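Local coordinates for chromosome replication initiation inhibitor protein (Agrobacterium tumefaciens, PDB 3FD3), which probably acts as a DNA-binding transcription regulator of the LysR family, represented here by its C-terminal substrate-binding domain without the DNA-binding part, at residues A[4-9]-A[50-55]; A[62-68]-A[177-183]; A[92-98]-A[120-126]. All coordinates share one frame. Numbering follows the deposited sequence.

Contact 1 of 3, residues A[4-9]-A[50-55]; sequences LNIATN and RVLAAV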
ATOM      1  N   LEU A   4       9.913  18.209  -3.962  1.00 21.09           N
ATOM      2  CA  LEU A   4      10.930  17.267  -4.423  1.00 21.05           C
ATOM      3  C   LEU A   4      10.273  15.994  -4.908  1.00 21.75           C
ATOM      4  O   LEU A   4       9.576  15.326  -4.133  1.00 21.12           O
ATOM      5  CB  LEU A   4      11.882  16.913  -3.276  1.00 21.89           C
ATOM      6  CG  LEU A   4      12.605  18.064  -2.585  1.00 21.96           C
ATOM      7  CD1 LEU A   4      13.556  17.517  -1.551  1.00 23.11           C
ATOM      8  CD2 LEU A   4      13.347  18.897  -3.655  1.00 23.75           C
ATOM      9  N   ASN A   5      10.492  15.662  -6.176  1.00 21.73           N
ATOM     10  CA  ASN A   5      10.026  14.377  -6.746  1.00 22.37           C
ATOM     11  C   ASN A   5      11.023  13.239  -6.459  1.00 21.95           C
ATOM     12  O   ASN A   5      12.180  13.276  -6.934  1.00 21.39           O
ATOM     13  CB  ASN A   5       9.850  14.521  -8.263  1.00 22.52           C
ATOM     14  CG  ASN A   5       8.844  15.591  -8.651  1.00 25.84           C
ATOM     15  OD1 ASN A   5       7.922  15.906  -7.904  1.00 24.54           O
ATOM     16  ND2 ASN A   5       9.038  16.183  -9.830  1.00 25.76           N
ATOM     17  N   ILE A   6      10.580  12.228  -5.720  1.00 20.83           N
ATOM     18  CA  ILE A   6      11.409  11.118  -5.272  1.00 21.99           C
ATOM     19  C   ILE A   6      10.658   9.815  -5.561  1.00 21.86           C
ATOM     20  O   ILE A   6       9.442   9.756  -5.429  1.00 23.24           O
ATOM     21  CB  ILE A   6      11.690  11.214  -3.763  1.00 22.48           C
ATOM     22  CG1 ILE A   6      12.342  12.538  -3.393  1.00 26.09           C
ATOM     23  CG2 ILE A   6      12.602  10.053  -3.253  1.00 25.47           C
ATOM     24  CD1 ILE A   6      12.155  12.819  -1.856  1.00 30.16           C
ATOM     25  N   ALA A   7      11.368   8.802  -6.018  1.00 21.32           N
ATOM     26  CA  ALA A   7      10.777   7.512  -6.338  1.00 20.52           C
ATOM     27  C   ALA A   7      11.227   6.481  -5.304  1.00 20.73           C
ATOM     28  O   ALA A   7      12.302   6.587  -4.706  1.00 20.78           O
ATOM     29  CB  ALA A   7      11.178   7.044  -7.748  1.00 20.35           C
ATOM     30  N   THR A   8      10.366   5.478  -5.094  1.00 21.05           N
ATOM     31  CA  THR A   8      10.695   4.342  -4.221  1.00 21.13           C
ATOM     32  C   THR A   8       9.942   3.133  -4.743  1.00 22.03           C
ATOM     33  O   THR A   8       8.886   3.286  -5.399  1.00 22.31           O
ATOM     34  CB  THR A   8      10.307   4.582  -2.742  1.00 21.91           C
ATOM     35  OG1 THR A   8      10.645   3.413  -1.976  1.00 22.10           O
ATOM     36  CG2 THR A   8       8.810   4.875  -2.569  1.00 21.99           C
ATOM     37  N   ASN A   9      10.490   1.952  -4.463  1.00 22.82           N
ATOM     38  CA  ASN A   9       9.754   0.722  -4.638  1.00 23.63           C
ATOM     39  C   ASN A   9       8.700   0.604  -3.540  1.00 22.53           C
ATOM     40  O   ASN A   9       8.851   1.174  -2.457  1.00 22.08           O
ATOM     41  CB  ASN A   9      10.695  -0.514  -4.657  1.00 25.46           C
ATOM     42  CG  ASN A   9      11.558  -0.672  -3.353  1.00 28.28           C
ATOM     43  OD1 ASN A   9      11.958   0.290  -2.725  1.00 38.48           O
ATOM     44  ND2 ASN A   9      11.928  -1.902  -3.041  1.00 38.42           N
ATOM     45  N   ARG A  50      12.164  13.284 -14.320  1.00 27.21           N
ATOM     46  CA  ARG A  50      10.825  13.229 -13.725  1.00 26.38           C
ATOM     47  C   ARG A  50      10.871  13.016 -12.205  1.00 24.68           C
ATOM     48  O   ARG A  50       9.941  13.379 -11.507  1.00 23.95           O
ATOM     49  CB  ARG A  50       9.973  12.144 -14.405  1.00 27.45           C
ATOM     50  CG  ARG A  50       9.594  12.521 -15.869  1.00 30.63           C
ATOM     51  CD  ARG A  50       8.663  11.517 -16.518  1.00 36.85           C
ATOM     52  NE  ARG A  50       7.477  11.221 -15.715  1.00 43.07           N
ATOM     53  CZ  ARG A  50       6.559  10.299 -16.023  1.00 47.59           C
ATOM     54  NH1 ARG A  50       6.659   9.582 -17.143  1.00 48.84           N
ATOM     55  NH2 ARG A  50       5.526  10.089 -15.200  1.00 49.82           N
ATOM     56  N   VAL A  51      11.947  12.406 -11.720  1.00 22.54           N
ATOM     57  CA  VAL A  51      12.284  12.414 -10.308  1.00 21.87           C
ATOM     58  C   VAL A  51      13.753  12.819 -10.139  1.00 21.18           C
ATOM     59  O   VAL A  51      14.579  12.598 -11.046  1.00 20.88           O
ATOM     60  CB  VAL A  51      12.028  11.041  -9.599  1.00 21.83           C
ATOM     61  CG1 VAL A  51      10.543  10.631  -9.676  1.00 21.64           C
ATOM     62  CG2 VAL A  51      12.936   9.951 -10.160  1.00 21.42           C
ATOM     63  N   LEU A  52      14.078  13.380  -8.973  1.00 20.45           N
ATOM     64  CA  LEU A  52      15.441  13.807  -8.654  1.00 20.96           C
ATOM     65  C   LEU A  52      16.260  12.752  -7.931  1.00 20.28           C
ATOM     66  O   LEU A  52      17.480  12.848  -7.868  1.00 20.56           O
ATOM     67  CB  LEU A  52      15.412  15.070  -7.786  1.00 21.95           C
ATOM     68  CG  LEU A  52      14.831  16.281  -8.482  1.00 23.56           C
ATOM     69  CD1 LEU A  52      14.851  17.495  -7.541  1.00 24.33           C
ATOM     70  CD2 LEU A  52      15.647  16.551  -9.735  1.00 26.99           C
ATOM     71  N   ALA A  53      15.586  11.785  -7.341  1.00 19.61           N
ATOM     72  CA  ALA A  53      16.224  10.785  -6.514  1.00 19.76           C
ATOM     73  C   ALA A  53      15.305   9.602  -6.362  1.00 20.12           C
ATOM     74  O   ALA A  53      14.072   9.708  -6.544  1.00 20.96           O
ATOM     75  CB  ALA A  53      16.571  11.336  -5.118  1.00 19.54           C
ATOM     76  N   ALA A  54      15.909   8.454  -6.061  1.00 20.25           N
ATOM     77  CA  ALA A  54      15.137   7.210  -5.979  1.00 20.17           C
ATOM     78  C   ALA A  54      15.852   6.166  -5.140  1.00 21.08           C
ATOM     79  O   ALA A  54      17.084   6.033  -5.218  1.00 21.82           O
ATOM     80  CB  ALA A  54      14.864   6.645  -7.366  1.00 20.50           C
ATOM     81  N   VAL A  55      15.047   5.423  -4.367  1.00 21.27           N
ATOM     82  CA  VAL A  55      15.428   4.140  -3.807  1.00 21.15           C
ATOM     83  C   VAL A  55      15.082   3.123  -4.869  1.00 22.71           C
ATOM     84  O   VAL A  55      13.916   3.048  -5.337  1.00 22.83           O
ATOM     85  CB  VAL A  55      14.674   3.833  -2.475  1.00 21.07           C
ATOM     86  CG1 VAL A  55      14.912   2.354  -2.028  1.00 23.22           C
ATOM     87  CG2 VAL A  55      15.066   4.832  -1.387  1.00 20.95           C
TER

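Contact 2 of 3, residues A[62-68]-A[177-183]; sequences VQGCRVT and LYWQVNR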
ATOM      1  N   VAL A  62      22.499   5.438 -13.521  1.00 39.29           N
ATOM      2  CA  VAL A  62      21.883   6.144 -14.601  1.00 38.90           C
ATOM      3  C   VAL A  62      22.982   7.145 -14.817  1.00 38.87           C
ATOM      4  O   VAL A  62      23.543   7.710 -13.835  1.00 38.09           O
ATOM      5  CB  VAL A  62      20.551   6.817 -14.192  1.00 39.03           C
ATOM      6  CG1 VAL A  62      19.717   7.163 -15.438  1.00 40.94           C
ATOM      7  CG2 VAL A  62      19.761   5.916 -13.267  1.00 39.80           C
ATOM      8  N   GLN A  63      23.363   7.312 -16.074  1.00 38.13           N
ATOM      9  CA  GLN A  63      24.493   8.146 -16.397  1.00 37.92           C
ATOM     10  C   GLN A  63      24.315   9.480 -15.693  1.00 37.30           C
ATOM     11  O   GLN A  63      23.254  10.093 -15.754  1.00 38.60           O
ATOM     12  CB  GLN A  63      24.591   8.347 -17.901  1.00 38.36           C
ATOM     13  CG  GLN A  63      25.930   8.881 -18.363  1.00 39.38           C
ATOM     14  CD  GLN A  63      26.004   8.925 -19.864  1.00 41.23           C
ATOM     15  OE1 GLN A  63      25.834   7.902 -20.542  1.00 43.18           O
ATOM     16  NE2 GLN A  63      26.239  10.109 -20.406  1.00 43.86           N
ATOM     17  N   GLY A  64      25.343   9.882 -14.969  1.00 36.00           N
ATOM     18  CA  GLY A  64      25.331  11.134 -14.273  1.00 34.30           C
ATOM     19  C   GLY A  64      25.039  10.989 -12.803  1.00 32.60           C
ATOM     20  O   GLY A  64      25.751  11.598 -12.002  1.00 33.57           O
ATOM     21  N   CYS A  65      24.004  10.210 -12.444  1.00 28.76           N
ATOM     22  CA  CYS A  65      23.558  10.111 -11.058  1.00 27.58           C
ATOM     23  C   CYS A  65      24.650   9.716 -10.088  1.00 23.98           C
ATOM     24  O   CYS A  65      25.548   8.958 -10.431  1.00 23.00           O
ATOM     25  CB  CYS A  65      22.439   9.087 -10.899  1.00 26.61           C
ATOM     26  SG  CYS A  65      20.897   9.653 -11.686  1.00 36.18           S
ATOM     27  N   ARG A  66      24.528  10.218  -8.858  1.00 21.31           N
ATOM     28  CA  ARG A  66      25.350   9.736  -7.758  1.00 20.86           C
ATOM     29  C   ARG A  66      24.636   8.550  -7.150  1.00 21.19           C
ATOM     30  O   ARG A  66      23.419   8.612  -6.952  1.00 22.25           O
ATOM     31  CB  ARG A  66      25.585  10.826  -6.746  1.00 20.87           C
ATOM     32  CG  ARG A  66      26.402  11.949  -7.380  1.00 20.46           C
ATOM     33  CD  ARG A  66      26.848  12.964  -6.363  1.00 21.48           C
ATOM     34  NE  ARG A  66      27.476  14.084  -7.028  1.00 21.07           N
ATOM     35  CZ  ARG A  66      27.947  15.172  -6.407  1.00 22.17           C
ATOM     36  NH1 ARG A  66      27.830  15.326  -5.098  1.00 21.07           N
ATOM     37  NH2 ARG A  66      28.499  16.127  -7.108  1.00 19.35           N
ATOM     38  N   VAL A  67      25.379   7.487  -6.854  1.00 20.07           N
ATOM     39  CA  VAL A  67      24.758   6.228  -6.412  1.00 19.68           C
ATOM     40  C   VAL A  67      25.387   5.815  -5.094  1.00 20.22           C
ATOM     41  O   VAL A  67      26.622   5.755  -4.972  1.00 19.42           O
ATOM     42  CB  VAL A  67      24.937   5.102  -7.436  1.00 20.93           C
ATOM     43  CG1 VAL A  67      24.223   3.827  -6.927  1.00 20.86           C
ATOM     44  CG2 VAL A  67      24.383   5.538  -8.800  1.00 20.09           C
ATOM     45  N   THR A  68      24.549   5.554  -4.100  1.00 19.40           N
ATOM     46  CA  THR A  68      25.013   5.090  -2.799  1.00 20.18           C
ATOM     47  C   THR A  68      24.311   3.777  -2.409  1.00 19.89           C
ATOM     48  O   THR A  68      23.094   3.722  -2.342  1.00 19.58           O
ATOM     49  CB  THR A  68      24.747   6.139  -1.678  1.00 20.86           C
ATOM     50  OG1 THR A  68      25.312   7.396  -2.062  1.00 21.24           O
ATOM     51  CG2 THR A  68      25.386   5.702  -0.379  1.00 21.43           C
ATOM     52  N   LEU A 177      19.657  -2.599  -2.072  1.00 19.40           N
ATOM     53  CA  LEU A 177      19.009  -1.370  -2.502  1.00 19.25           C
ATOM     54  C   LEU A 177      20.024  -0.234  -2.625  1.00 20.05           C
ATOM     55  O   LEU A 177      21.064  -0.246  -1.975  1.00 20.07           O
ATOM     56  CB  LEU A 177      17.936  -0.968  -1.520  1.00 19.63           C
ATOM     57  CG  LEU A 177      16.723  -1.901  -1.404  1.00 20.88           C
ATOM     58  CD1 LEU A 177      15.805  -1.291  -0.372  1.00 22.00           C
ATOM     59  CD2 LEU A 177      16.028  -2.059  -2.771  1.00 22.41           C
ATOM     60  N   TYR A 178      19.695   0.726  -3.482  1.00 19.29           N
ATOM     61  CA  TYR A 178      20.579   1.836  -3.812  1.00 20.01           C
ATOM     62  C   TYR A 178      19.797   3.136  -3.790  1.00 20.83           C
ATOM     63  O   TYR A 178      18.602   3.167  -4.064  1.00 20.82           O
ATOM     64  CB  TYR A 178      21.178   1.623  -5.209  1.00 20.24           C
ATOM     65  CG  TYR A 178      21.944   0.350  -5.272  1.00 21.20           C
ATOM     66  CD1 TYR A 178      23.292   0.314  -4.935  1.00 22.90           C
ATOM     67  CD2 TYR A 178      21.317  -0.848  -5.601  1.00 20.21           C
ATOM     68  CE1 TYR A 178      23.995  -0.857  -4.924  1.00 23.14           C
ATOM     69  CE2 TYR A 178      22.021  -2.030  -5.598  1.00 22.25           C
ATOM     70  CZ  TYR A 178      23.360  -2.035  -5.254  1.00 23.74           C
ATOM     71  OH  TYR A 178      24.073  -3.224  -5.269  1.00 23.49           O
ATOM     72  N   TRP A 179      20.489   4.218  -3.452  1.00 20.39           N
ATOM     73  CA  TRP A 179      19.948   5.559  -3.497  1.00 19.96           C
ATOM     74  C   TRP A 179      20.650   6.271  -4.652  1.00 20.71           C
ATOM     75  O   TRP A 179      21.899   6.426  -4.638  1.00 20.27           O
ATOM     76  CB  TRP A 179      20.256   6.228  -2.180  1.00 19.36           C
ATOM     77  CG  TRP A 179      19.848   7.665  -2.010  1.00 19.46           C
ATOM     78  CD1 TRP A 179      20.685   8.718  -1.716  1.00 19.12           C
ATOM     79  CD2 TRP A 179      18.523   8.216  -2.039  1.00 19.81           C
ATOM     80  NE1 TRP A 179      19.959   9.888  -1.584  1.00 19.77           N
ATOM     81  CE2 TRP A 179      18.641   9.616  -1.804  1.00 20.17           C
ATOM     82  CE3 TRP A 179      17.256   7.687  -2.301  1.00 20.83           C
ATOM     83  CZ2 TRP A 179      17.533  10.474  -1.795  1.00 21.30           C
ATOM     84  CZ3 TRP A 179      16.153   8.546  -2.272  1.00 22.28           C
ATOM     85  CH2 TRP A 179      16.300   9.918  -1.998  1.00 22.37           C
ATOM     86  N   GLN A 180      19.873   6.703  -5.642  1.00 20.60           N
ATOM     87  CA  GLN A 180      20.383   7.347  -6.862  1.00 21.64           C
ATOM     88  C   GLN A 180      19.886   8.780  -6.821  1.00 22.13           C
ATOM     89  O   GLN A 180      18.723   9.008  -6.516  1.00 22.69           O
ATOM     90  CB  GLN A 180      19.930   6.634  -8.133  1.00 22.55           C
ATOM     91  CG  GLN A 180      20.499   5.223  -8.295  1.00 24.05           C
ATOM     92  CD  GLN A 180      20.913   4.847  -9.722  1.00 29.79           C
ATOM     93  OE1 GLN A 180      21.248   5.707 -10.543  1.00 31.39           O
ATOM     94  NE2 GLN A 180      20.911   3.541 -10.012  1.00 28.94           N
ATOM     95  N   VAL A 181      20.776   9.753  -7.020  1.00 20.58           N
ATOM     96  CA  VAL A 181      20.405  11.165  -6.947  1.00 21.02           C
ATOM     97  C   VAL A 181      20.952  11.900  -8.146  1.00 20.32           C
ATOM     98  O   VAL A 181      22.117  11.725  -8.519  1.00 19.77           O
ATOM     99  CB  VAL A 181      20.959  11.858  -5.678  1.00 21.85           C
ATOM    100  CG1 VAL A 181      20.461  13.300  -5.600  1.00 22.17           C
ATOM    101  CG2 VAL A 181      20.577  11.035  -4.411  1.00 22.87           C
ATOM    102  N   ASN A 182      20.103  12.710  -8.773  1.00 20.00           N
ATOM    103  CA  ASN A 182      20.535  13.589  -9.862  1.00 19.91           C
ATOM    104  C   ASN A 182      21.719  14.426  -9.387  1.00 19.24           C
ATOM    105  O   ASN A 182      21.634  15.109  -8.364  1.00 18.67           O
ATOM    106  CB  ASN A 182      19.364  14.484 -10.247  1.00 19.90           C
ATOM    107  CG  ASN A 182      19.665  15.401 -11.377  1.00 23.03           C
ATOM    108  OD1 ASN A 182      20.606  16.218 -11.305  1.00 24.91           O
ATOM    109  ND2 ASN A 182      18.853  15.319 -12.442  1.00 22.70           N
ATOM    110  N   ARG A 183      22.816  14.382 -10.143  0.50 19.76           N
ATOM    111  CA  ARG A 183      24.071  15.011  -9.712  0.50 19.93           C
ATOM    112  C   ARG A 183      23.910  16.514  -9.477  0.50 20.17           C
ATOM    113  O   ARG A 183      24.539  17.058  -8.584  0.50 20.25           O
ATOM    114  CB  ARG A 183      25.197  14.758 -10.727  0.50 20.30           C
ATOM    115  CG  ARG A 183      25.096  15.575 -12.011  0.50 21.93           C
ATOM    116  CD  ARG A 183      26.220  15.255 -13.016  0.50 23.89           C
ATOM    117  NE  ARG A 183      25.938  15.797 -14.348  0.50 24.09           N
ATOM    118  CZ  ARG A 183      26.287  17.018 -14.737  0.50 24.97           C
ATOM    119  NH1 ARG A 183      26.949  17.820 -13.909  0.50 24.58           N
ATOM    120  NH2 ARG A 183      25.991  17.441 -15.951  0.50 25.92           N
TER
HETATM  121  O   HOH W   1      23.683   8.849  -3.751  1.00 20.72           O

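Contact 3 of 3, residues A[92-98]-A[120-126]; sequences VTPAALA and LGEDVSY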
ATOM      1  N   VAL A  92       7.228 -28.969   1.407  1.00 25.72           N
ATOM      2  CA  VAL A  92       7.310 -28.040   0.294  1.00 25.30           C
ATOM      3  C   VAL A  92       8.085 -28.694  -0.849  1.00 25.72           C
ATOM      4  O   VAL A  92       9.317 -28.667  -0.877  1.00 26.39           O
ATOM      5  CB  VAL A  92       7.960 -26.705   0.720  1.00 25.01           C
ATOM      6  CG1 VAL A  92       7.970 -25.734  -0.444  1.00 25.54           C
ATOM      7  CG2 VAL A  92       7.190 -26.099   1.891  1.00 24.71           C
ATOM      8  N   THR A  93       7.349 -29.297  -1.774  1.00 24.92           N
ATOM      9  CA  THR A  93       7.911 -30.056  -2.879  1.00 24.57           C
ATOM     10  C   THR A  93       7.510 -29.397  -4.195  1.00 24.47           C
ATOM     11  O   THR A  93       6.584 -28.582  -4.235  1.00 24.01           O
ATOM     12  CB  THR A  93       7.359 -31.475  -2.886  1.00 24.41           C
ATOM     13  OG1 THR A  93       5.944 -31.424  -3.131  1.00 23.65           O
ATOM     14  CG2 THR A  93       7.636 -32.157  -1.550  1.00 23.73           C
ATOM     15  N   PRO A  94       8.202 -29.742  -5.281  1.00 24.77           N
ATOM     16  CA  PRO A  94       7.779 -29.221  -6.575  1.00 24.76           C
ATOM     17  C   PRO A  94       6.322 -29.548  -6.902  1.00 24.05           C
ATOM     18  O   PRO A  94       5.596 -28.682  -7.400  1.00 24.77           O
ATOM     19  CB  PRO A  94       8.744 -29.901  -7.543  1.00 25.18           C
ATOM     20  CG  PRO A  94      10.012 -30.011  -6.743  1.00 25.45           C
ATOM     21  CD  PRO A  94       9.514 -30.408  -5.363  1.00 25.17           C
ATOM     22  N   ALA A  95       5.879 -30.759  -6.583  1.00 23.39           N
ATOM     23  CA  ALA A  95       4.503 -31.146  -6.855  1.00 23.35           C
ATOM     24  C   ALA A  95       3.545 -30.254  -6.083  1.00 22.82           C
ATOM     25  O   ALA A  95       2.539 -29.763  -6.639  1.00 22.82           O
ATOM     26  CB  ALA A  95       4.270 -32.641  -6.501  1.00 22.79           C
ATOM     27  N   ALA A  96       3.857 -30.029  -4.809  1.00 22.77           N
ATOM     28  CA  ALA A  96       3.007 -29.181  -3.958  1.00 22.91           C
ATOM     29  C   ALA A  96       2.976 -27.728  -4.427  1.00 23.23           C
ATOM     30  O   ALA A  96       1.929 -27.079  -4.431  1.00 22.52           O
ATOM     31  CB  ALA A  96       3.455 -29.267  -2.504  1.00 23.08           C
ATOM     32  N   LEU A  97       4.131 -27.211  -4.846  1.00 22.86           N
ATOM     33  CA  LEU A  97       4.220 -25.822  -5.315  1.00 23.51           C
ATOM     34  C   LEU A  97       3.486 -25.606  -6.627  1.00 24.16           C
ATOM     35  O   LEU A  97       3.068 -24.494  -6.939  1.00 24.82           O
ATOM     36  CB  LEU A  97       5.676 -25.395  -5.457  1.00 23.49           C
ATOM     37  CG  LEU A  97       6.382 -25.058  -4.145  1.00 24.48           C
ATOM     38  CD1 LEU A  97       7.908 -25.108  -4.376  1.00 25.52           C
ATOM     39  CD2 LEU A  97       5.901 -23.697  -3.578  1.00 22.94           C
ATOM     40  N   ALA A  98       3.283 -26.676  -7.383  1.00 24.09           N
ATOM     41  CA  ALA A  98       2.525 -26.572  -8.623  1.00 24.50           C
ATOM     42  C   ALA A  98       1.039 -26.420  -8.364  1.00 24.81           C
ATOM     43  O   ALA A  98       0.293 -26.103  -9.290  1.00 25.12           O
ATOM     44  CB  ALA A  98       2.792 -27.807  -9.529  1.00 24.64           C
ATOM     45  N   LEU A 120      14.546 -25.044  -4.028  0.50 29.73           N
ATOM     46  CA  LEU A 120      14.310 -26.387  -4.556  0.50 29.53           C
ATOM     47  C   LEU A 120      15.285 -26.820  -5.652  0.50 29.54           C
ATOM     48  O   LEU A 120      15.287 -27.984  -6.042  0.50 29.53           O
ATOM     49  CB  LEU A 120      12.879 -26.488  -5.085  0.50 29.69           C
ATOM     50  CG  LEU A 120      11.805 -26.582  -3.996  0.50 29.91           C
ATOM     51  CD1 LEU A 120      11.484 -25.216  -3.404  0.50 29.44           C
ATOM     52  CD2 LEU A 120      10.557 -27.241  -4.558  0.50 30.74           C
ATOM     53  N   GLY A 121      16.103 -25.894  -6.151  1.00 29.26           N
ATOM     54  CA  GLY A 121      17.100 -26.216  -7.176  1.00 28.99           C
ATOM     55  C   GLY A 121      16.512 -26.452  -8.555  1.00 28.73           C
ATOM     56  O   GLY A 121      17.181 -26.988  -9.424  1.00 28.18           O
ATOM     57  N   GLU A 122      15.259 -26.054  -8.754  1.00 28.13           N
ATOM     58  CA  GLU A 122      14.600 -26.143 -10.055  1.00 28.02           C
ATOM     59  C   GLU A 122      13.502 -25.085 -10.124  1.00 27.77           C
ATOM     60  O   GLU A 122      13.086 -24.568  -9.095  1.00 27.12           O
ATOM     61  CB  GLU A 122      14.006 -27.539 -10.273  1.00 28.35           C
ATOM     62  CG  GLU A 122      12.853 -27.922  -9.348  1.00 29.61           C
ATOM     63  CD  GLU A 122      12.562 -29.417  -9.375  1.00 32.50           C
ATOM     64  OE1 GLU A 122      11.642 -29.841 -10.100  1.00 34.46           O
ATOM     65  OE2 GLU A 122      13.268 -30.172  -8.678  1.00 33.24           O
ATOM     66  N   ASP A 123      13.050 -24.774 -11.338  1.00 27.26           N
ATOM     67  CA  ASP A 123      11.940 -23.856 -11.540  1.00 27.15           C
ATOM     68  C   ASP A 123      10.625 -24.603 -11.482  1.00 26.86           C
ATOM     69  O   ASP A 123      10.466 -25.630 -12.108  1.00 26.77           O
ATOM     70  CB  ASP A 123      12.054 -23.134 -12.883  1.00 27.39           C
ATOM     71  CG  ASP A 123      13.072 -21.999 -12.861  1.00 28.20           C
ATOM     72  OD1 ASP A 123      13.014 -21.109 -11.985  1.00 28.99           O
ATOM     73  OD2 ASP A 123      13.937 -21.981 -13.742  1.00 29.91           O
ATOM     74  N   VAL A 124       9.676 -24.090 -10.713  1.00 25.77           N
ATOM     75  CA  VAL A 124       8.342 -24.661 -10.686  1.00 26.00           C
ATOM     76  C   VAL A 124       7.348 -23.569 -11.033  1.00 25.58           C
ATOM     77  O   VAL A 124       7.396 -22.494 -10.450  1.00 25.21           O
ATOM     78  CB  VAL A 124       7.990 -25.238  -9.285  1.00 26.01           C
ATOM     79  CG1 VAL A 124       6.607 -25.879  -9.304  1.00 26.60           C
ATOM     80  CG2 VAL A 124       9.056 -26.233  -8.826  1.00 26.61           C
ATOM     81  N   SER A 125       6.436 -23.852 -11.964  0.50 25.56           N
ATOM     82  CA  SER A 125       5.371 -22.908 -12.287  0.50 25.51           C
ATOM     83  C   SER A 125       4.230 -23.047 -11.282  0.50 24.98           C
ATOM     84  O   SER A 125       3.585 -24.097 -11.197  0.50 24.89           O
ATOM     85  CB  SER A 125       4.840 -23.146 -13.694  0.50 25.87           C
ATOM     86  OG  SER A 125       3.914 -22.134 -14.035  0.50 27.15           O
ATOM     87  N   TYR A 126       3.952 -21.964 -10.572  1.00 23.93           N
ATOM     88  CA  TYR A 126       3.017 -21.977  -9.438  1.00 23.20           C
ATOM     89  C   TYR A 126       1.755 -21.181  -9.786  1.00 22.44           C
ATOM     90  O   TYR A 126       1.849 -20.149 -10.448  1.00 22.46           O
ATOM     91  CB  TYR A 126       3.695 -21.432  -8.169  1.00 23.63           C
ATOM     92  CG  TYR A 126       4.064 -19.977  -8.214  1.00 23.29           C
ATOM     93  CD1 TYR A 126       5.253 -19.548  -8.802  1.00 22.49           C
ATOM     94  CD2 TYR A 126       3.231 -19.017  -7.649  1.00 23.21           C
ATOM     95  CE1 TYR A 126       5.597 -18.190  -8.849  1.00 23.81           C
ATOM     96  CE2 TYR A 126       3.549 -17.662  -7.701  1.00 22.86           C
ATOM     97  CZ  TYR A 126       4.735 -17.244  -8.305  1.00 23.76           C
ATOM     98  OH  TYR A 126       5.035 -15.890  -8.341  1.00 24.51           O
TER
HETATM   99  O   HOH W   2       1.261 -25.087 -11.683  1.00 44.54           O

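Contact 1 of 3, residues A[4-9]-A[50-55]
Two neighbouring parallel strands, 3-8 and 53-56, meet here in the sheet of one of the two Rossmann-like subdomains of a LysR-type substrate-binding domain, which shares its fold with the periplasmic binding proteins. Strand 31-36 borders 3-8 on its other edge, so helix 42-47 carries the chain across 3-8 in a beta-alpha-beta crossover. L4 opens the pairing: its CD2 lies 4.4 Å from L52 CD1, and both leucines line the pocket where a glycol chain, probably from the crystallisation liquor, is bound. N5, partly exposed at this end, can keep a polar side chain, while its carbonyl O accepts from L52 N at 2.8 Å. I6 turns its branched side chain toward F17 and W179; its CA makes a CA-H...O contact with A53 O (3.3 Å). A7 bonds through both its backbone polar atoms: A7 N donates to A53 O (2.9 Å), and A7 O accepts from V55 N (3.0 Å). Its small methyl suits a crowded spot against W45 of helix 42-47, with A7 CB 3.7 Å from A54 CB and 4.1 Å from V51 CG1. T8 satisfies its buried hydroxyl locally, T8 OG1 donating to N9 O at 2.9 Å. N9 then occupies the N-cap of helix 10-13, where asparagine is well suited; its OD1 is hydrogen-bonded to S12 and also rests 3.7 Å from V55 CG1.

Contact 2 of 3, residues A[62-68]-A[177-183]
In the mixed sheet of the same LysR substrate-binding subdomain, strands 66-68 and 177-181 run antiparallel (157°), with R66-V181 and T68-W179 as hydrogen-bonded pairs and V67-Q180 as the non-hydrogen-bonded pair between them. R66 N reaches V181 O at 2.9 Å and T68 N reaches W179 O at 2.8 Å, each answered by a return bond. Q180 has the most telling side chain: chi1 is m but chi2, at -140°, lies between wells, a bend that swings OE1 back to accept from V62 N at 3.2 Å while NE2 serves the carbonyls of H58 and K60. One amide thereby ties the loop before the strand to the sheet. That loop turns, C65 N donating to V62 O at 2.9 Å, and at G64 (phi 101°, psi -47°) a CB would jam against the preceding carbonyl. V67, in the t rotamer, sets CG1 4.1 Å from Y178 CB. R66 is nearly fully extended, as suits an exposed arginine, and forms a salt bridge with E187. T68 OG1 is hydrogen-bonded to a water (2.8 Å) that donates to W179 O at 3.1 Å. W179, chi1 t, directs its indole away from 66-68, with NE1 bonded to T193. Helix 190-203 covers the face bearing T68, W179 and V181, helix 42-47 meets Q180 on the other, and strand 53-56 pairs with the far edge of 177-181.

Contact 3 of 3, residues A[92-98]-A[120-126]
A single helical turn, 94-97, faces an irregular segment that leaves helix 111-120 at G121, whose phi of 74° favours glycine. The main chains draw closer along their length, from 6.2 Å between the CA atoms of P94 and V124 to 4.7 Å between those of A98 and Y126. There Y126 CA makes a CA-H...O contact with L97 O (3.5 Å), and a water donates to both A98 O (2.8 Å) and S125 O (2.6 Å), joining two acceptors that could not bond each other. T93 is the N-cap, its OG1 accepting from A96 N at 3.0 Å, and P94 suits the first helical position, where no amide hydrogen is needed. Between the backbones the packing is apolar: L120 CD2 lies 3.4 Å from both P94 CD and L97 CD1, while V124 CG1 approaches L97 CB at 4.0 Å and V124 CG2 approaches P94 CB at 3.9 Å. Y126 CB stays 3.4 Å from L97 O, but its ring leads away, the hydroxyl bonded to T104. This is surface packing in the domain's second subdomain: a short helix ahead of strand 102-104 covers the loop by which helix 111-120 returns to parallel strand 128-130, part of a beta-alpha-beta unit.

Overall arrangement
Contacts 1 and 2 belong to one sheet and touch directly: A54 O with Q180 N (2.9 Å) and L52 O with N182 N (2.8 Å) are probable hydrogen bonds joining strand 53-56 to 165-181. Contact 1 is the buried, parallel pairing, with mostly small and apolar residues; contact 2, antiparallel and partly buried, adds to its main-chain bonds the buried amide of Q180 and the more exposed R66 and T68. Contact 3, centred about 37 Å from the centre of either and across the chain's centre, is a surface contact held by apolar packing and a water. It is nested in the long excursion closed by contact 2, whose strands 66-79 and 165-181 lead into and out of the second subdomain.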